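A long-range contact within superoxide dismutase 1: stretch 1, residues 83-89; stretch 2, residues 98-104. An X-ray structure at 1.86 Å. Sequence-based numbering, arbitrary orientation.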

ATOM      1  N   THR A  83     -21.255 -14.552   5.990  1.00 15.70           N
ATOM      2  CA  THR A  83     -21.301 -13.116   6.181  1.00 16.95           C
ATOM      3  C   THR A  83     -19.872 -12.647   6.021  1.00 15.87           C
ATOM      4  O   THR A  83     -18.936 -13.451   6.142  1.00 13.10           O
ATOM      5  N   LEU A  84     -19.705 -11.372   5.710  1.00 14.44           N
ATOM      6  CA  LEU A  84     -18.369 -10.790   5.617  1.00 15.75           C
ATOM      7  C   LEU A  84     -17.566 -11.127   6.865  1.00 14.88           C
ATOM      8  O   LEU A  84     -16.410 -11.524   6.778  1.00 14.63           O
ATOM      9  N   GLU A  85     -18.194 -10.952   8.027  1.00 14.54           N
ATOM     10  CA  GLU A  85     -17.565 -11.221   9.321  1.00 15.69           C
ATOM     11  C   GLU A  85     -17.131 -12.673   9.462  1.00 14.48           C
ATOM     12  O   GLU A  85     -16.089 -12.958  10.050  1.00 13.44           O
ATOM     13  N   GLN A  86     -17.931 -13.601   8.941  1.00 14.28           N
ATOM     14  CA  GLN A  86     -17.533 -15.015   9.014  1.00 14.42           C
ATOM     15  C   GLN A  86     -16.340 -15.298   8.105  1.00 13.35           C
ATOM     16  O   GLN A  86     -15.477 -16.127   8.427  1.00 12.99           O
ATOM     17  N   ILE A  87     -16.297 -14.631   6.955  1.00 13.28           N
ATOM     18  CA  ILE A  87     -15.158 -14.803   6.058  1.00 13.00           C
ATOM     19  C   ILE A  87     -13.896 -14.184   6.689  1.00 12.55           C
ATOM     20  O   ILE A  87     -12.776 -14.722   6.586  1.00 13.86           O
ATOM     21  N   ILE A  88     -14.074 -13.044   7.328  1.00 11.86           N
ATOM     22  CA  ILE A  88     -12.977 -12.421   8.045  1.00 10.82           C
ATOM     23  C   ILE A  88     -12.417 -13.384   9.099  1.00 11.39           C
ATOM     24  O   ILE A  88     -11.204 -13.491   9.285  1.00 10.43           O
ATOM     25  N   LYS A  89     -13.301 -14.116   9.770  1.00 11.37           N
ATOM     26  CA  LYS A  89     -12.874 -14.984  10.858  1.00 14.34           C
ATOM     27  C   LYS A  89     -12.276 -16.299  10.371  1.00 14.90           C
ATOM     28  O   LYS A  89     -11.438 -16.887  11.042  1.00 13.69           O
ATOM     29  N   GLN A  98     -10.588  -9.849   0.278  1.00 10.67           N
ATOM     30  CA  GLN A  98     -11.677  -9.121  -0.346  1.00 12.29           C
ATOM     31  C   GLN A  98     -12.791  -8.838   0.641  1.00 11.84           C
ATOM     32  O   GLN A  98     -13.293  -7.714   0.714  1.00 10.83           O
ATOM     33  N   ALA A  99     -13.223  -9.867   1.369  1.00 11.71           N
ATOM     34  CA  ALA A  99     -14.301  -9.669   2.336  1.00 11.30           C
ATOM     35  C   ALA A  99     -13.912  -8.642   3.400  1.00 11.05           C
ATOM     36  O   ALA A  99     -14.712  -7.751   3.770  1.00 11.26           O
ATOM     37  N   ALA A 100     -12.681  -8.764   3.892  1.00 10.96           N
ATOM     38  CA  ALA A 100     -12.129  -7.829   4.869  1.00 10.38           C
ATOM     39  C   ALA A 100     -12.159  -6.403   4.321  1.00 10.71           C
ATOM     40  O   ALA A 100     -12.670  -5.486   4.981  1.00  9.36           O
ATOM     41  N   GLN A 101     -11.672  -6.223   3.095  1.00 10.97           N
ATOM     42  CA  GLN A 101     -11.640  -4.891   2.498  1.00 10.69           C
ATOM     43  C   GLN A 101     -13.041  -4.331   2.275  1.00 10.79           C
ATOM     44  O   GLN A 101     -13.258  -3.141   2.454  1.00 11.05           O
ATOM     45  N   VAL A 102     -14.006  -5.183   1.920  1.00  9.21           N
ATOM     46  CA  VAL A 102     -15.361  -4.692   1.731  1.00  9.96           C
ATOM     47  C   VAL A 102     -15.878  -4.161   3.078  1.00 10.10           C
ATOM     48  O   VAL A 102     -16.396  -3.049   3.152  1.00 10.32           O
ATOM     49  N   TYR A 103     -15.738  -4.957   4.137  1.00  8.41           N
ATOM     50  CA  TYR A 103     -16.137  -4.515   5.486  1.00  9.07           C
ATOM     51  C   TYR A 103     -15.376  -3.255   5.934  1.00  9.48           C
ATOM     52  O   TYR A 103     -15.967  -2.299   6.466  1.00  8.06           O
ATOM     53  N   ASN A 104     -14.061  -3.270   5.743  1.00  7.39           N
ATOM     54  CA  ASN A 104     -13.225  -2.158   6.167  1.00  9.51           C
ATOM     55  C   ASN A 104     -13.678  -0.826   5.562  1.00  9.09           C
ATOM     56  O   ASN A 104     -13.697   0.207   6.239  1.00  8.44           O
TER

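Two helical segments, 84-89 and 98-104, cross at 131° between their N-to-C directions, with axes 8.5 Å apart at closest approach. No direct hydrogen bond joins them; apolar packing does most of the work.

Q98 opens the second stretch with its side chain sideways, touching nothing on the first. A99 points toward the partner helix, and its small methyl suits the place where the backbones come near, A99 CA lying 5.3 Å from L84 CA. A99 CB meets I87 CG2 at 3.4 Å and L84 CD1 at 4.2 Å, while L84 CG rests 3.7 Å from A99 O, a carbonyl already engaged by Y103 N within its own helix. I87 is in the m, t conformation; L84, also pointing inward, has both chi angles between wells (-103°, 20°).

A100 lies sideways, yet its short side chain again permits closeness: I88 CG1 approaches A100 CA at 3.8 Å and A100 CB at 4.1 Å. Q101 points away; Q101 OE1 accepts a hydrogen bond from N104 ND2 (3.1 Å), and its NE2 is hydrogen-bonded elsewhere in the structure, so its polar end is satisfied off the contact.

V102 turns back inward in the t rotamer, and its CG1 packs against L84 CD2 at 3.6 Å, a branched apolar group meeting another.

Y103, chi1 t, serves both chemistries. Its CB touches I88 CD1 at 3.7 Å and, more loosely, L84 CD2 at 4.3 Å; I88, m, t, starts sideways but brings its end nearer. Farther out, E85 OE2 lies at the ring edge, 3.7 Å from Y103 CE1. One water bridges the polar ends, donating to E85 OE2 at 2.7 Å and hydrogen-bonding with Y103 OH at 2.7 Å. A tyrosine thus suits this partly exposed margin. N104 closes the stretch sideways, without contact across.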

ATOM      1  CB  THR A  83     -21.813 -12.819   7.599  1.00 18.30           C
ATOM      2  OG1 THR A  83     -23.223 -13.144   7.667  1.00 20.63           O
ATOM      3  CG2 THR A  83     -21.821 -11.362   7.861  1.00 20.65           C
ATOM      4  CB  LEU A  84     -18.507  -9.286   5.529  1.00 15.12           C
ATOM      5  CG  LEU A  84     -18.341  -8.551   4.198  1.00 16.88           C
ATOM      6  CD1 LEU A  84     -18.500  -9.367   2.911  1.00 14.77           C
ATOM      7  CD2 LEU A  84     -19.137  -7.240   4.196  1.00 15.41           C
ATOM      8  CB  GLU A  85     -18.544 -10.891  10.453  1.00 18.00           C
ATOM      9  CG  GLU A  85     -18.583  -9.422  10.838  1.00 20.93           C
ATOM     10  CD  GLU A  85     -19.897  -8.772  10.479  1.00 22.81           C
ATOM     11  OE1 GLU A  85     -20.517  -9.219   9.484  1.00 26.00           O
ATOM     12  OE2 GLU A  85     -20.316  -7.832  11.190  1.00 22.83           O
ATOM     13  CB  GLN A  86     -18.709 -15.939   8.676  1.00 15.50           C
ATOM     14  CG  GLN A  86     -19.756 -15.987   9.775  1.00 16.12           C
ATOM     15  CD  GLN A  86     -21.044 -16.636   9.336  1.00 18.34           C
ATOM     16  OE1 GLN A  86     -21.460 -16.490   8.184  1.00 18.31           O
ATOM     17  NE2 GLN A  86     -21.692 -17.367  10.258  1.00 19.60           N
ATOM     18  CB  ILE A  87     -15.448 -14.170   4.666  1.00 12.86           C
ATOM     19  CG1 ILE A  87     -16.700 -14.804   4.022  1.00 12.61           C
ATOM     20  CG2 ILE A  87     -14.227 -14.266   3.776  1.00 12.55           C
ATOM     21  CD1 ILE A  87     -17.191 -14.089   2.733  1.00 13.82           C
ATOM     22  CB  ILE A  88     -13.445 -11.073   8.657  1.00 11.43           C
ATOM     23  CG1 ILE A  88     -13.632 -10.037   7.532  1.00 10.94           C
ATOM     24  CG2 ILE A  88     -12.427 -10.579   9.649  1.00 10.45           C
ATOM     25  CD1 ILE A  88     -14.503  -8.809   7.899  1.00 12.50           C
ATOM     26  CB  LYS A  89     -14.037 -15.270  11.823  1.00 16.82           C
ATOM     27  CG  LYS A  89     -14.490 -14.066  12.656  1.00 20.21           C
ATOM     28  CD  LYS A  89     -15.801 -14.391  13.408  1.00 22.53           C
ATOM     29  CE  LYS A  89     -16.242 -13.267  14.356  1.00 24.24           C
ATOM     30  NZ  LYS A  89     -15.297 -13.076  15.512  1.00 27.04           N
ATOM     31  CB  GLN A  98     -12.238  -9.896  -1.526  1.00 13.94           C
ATOM     32  CG  GLN A  98     -11.213 -10.192  -2.569  1.00 18.53           C
ATOM     33  CD  GLN A  98     -11.761 -11.105  -3.598  1.00 19.90           C
ATOM     34  OE1 GLN A  98     -12.960 -11.314  -3.639  1.00 25.16           O
ATOM     35  NE2 GLN A  98     -10.911 -11.668  -4.421  1.00 23.89           N
ATOM     36  CB  ALA A  99     -14.666 -10.988   2.982  1.00 12.26           C
ATOM     37  CB  ALA A 100     -10.696  -8.238   5.266  1.00  8.77           C
ATOM     38  CB  GLN A 101     -10.833  -4.884   1.201  1.00 11.82           C
ATOM     39  CG  GLN A 101      -9.335  -4.951   1.432  1.00 11.79           C
ATOM     40  CD  GLN A 101      -8.795  -3.682   2.082  1.00 12.83           C
ATOM     41  OE1 GLN A 101      -8.881  -3.537   3.283  1.00 12.49           O
ATOM     42  NE2 GLN A 101      -8.217  -2.787   1.284  1.00 12.75           N
ATOM     43  CB  VAL A 102     -16.313  -5.789   1.193  1.00 10.79           C
ATOM     44  CG1 VAL A 102     -17.806  -5.371   1.359  1.00 11.93           C
ATOM     45  CG2 VAL A 102     -16.024  -6.103  -0.253  1.00 10.28           C
ATOM     46  CB  TYR A 103     -15.898  -5.630   6.514  1.00  9.01           C
ATOM     47  CG  TYR A 103     -16.337  -5.273   7.917  1.00 10.61           C
ATOM     48  CD1 TYR A 103     -17.520  -5.796   8.444  1.00 11.55           C
ATOM     49  CD2 TYR A 103     -15.575  -4.420   8.718  1.00 11.57           C
ATOM     50  CE1 TYR A 103     -17.951  -5.461   9.723  1.00 12.28           C
ATOM     51  CE2 TYR A 103     -15.990  -4.073  10.004  1.00 11.34           C
ATOM     52  CZ  TYR A 103     -17.186  -4.609  10.495  1.00 12.76           C
ATOM     53  OH  TYR A 103     -17.614  -4.285  11.759  1.00 12.42           O
ATOM     54  CB  ASN A 104     -11.764  -2.429   5.786  1.00  8.22           C
ATOM     55  CG  ASN A 104     -11.182  -3.626   6.537  1.00  9.61           C
ATOM     56  OD1 ASN A 104     -11.760  -4.097   7.510  1.00  8.38           O
ATOM     57  ND2 ASN A 104     -10.059  -4.134   6.067  1.00  8.82           N
TER
HETATM   58  O   HOH W   1     -19.546  -5.810  12.751  1.00 21.93           O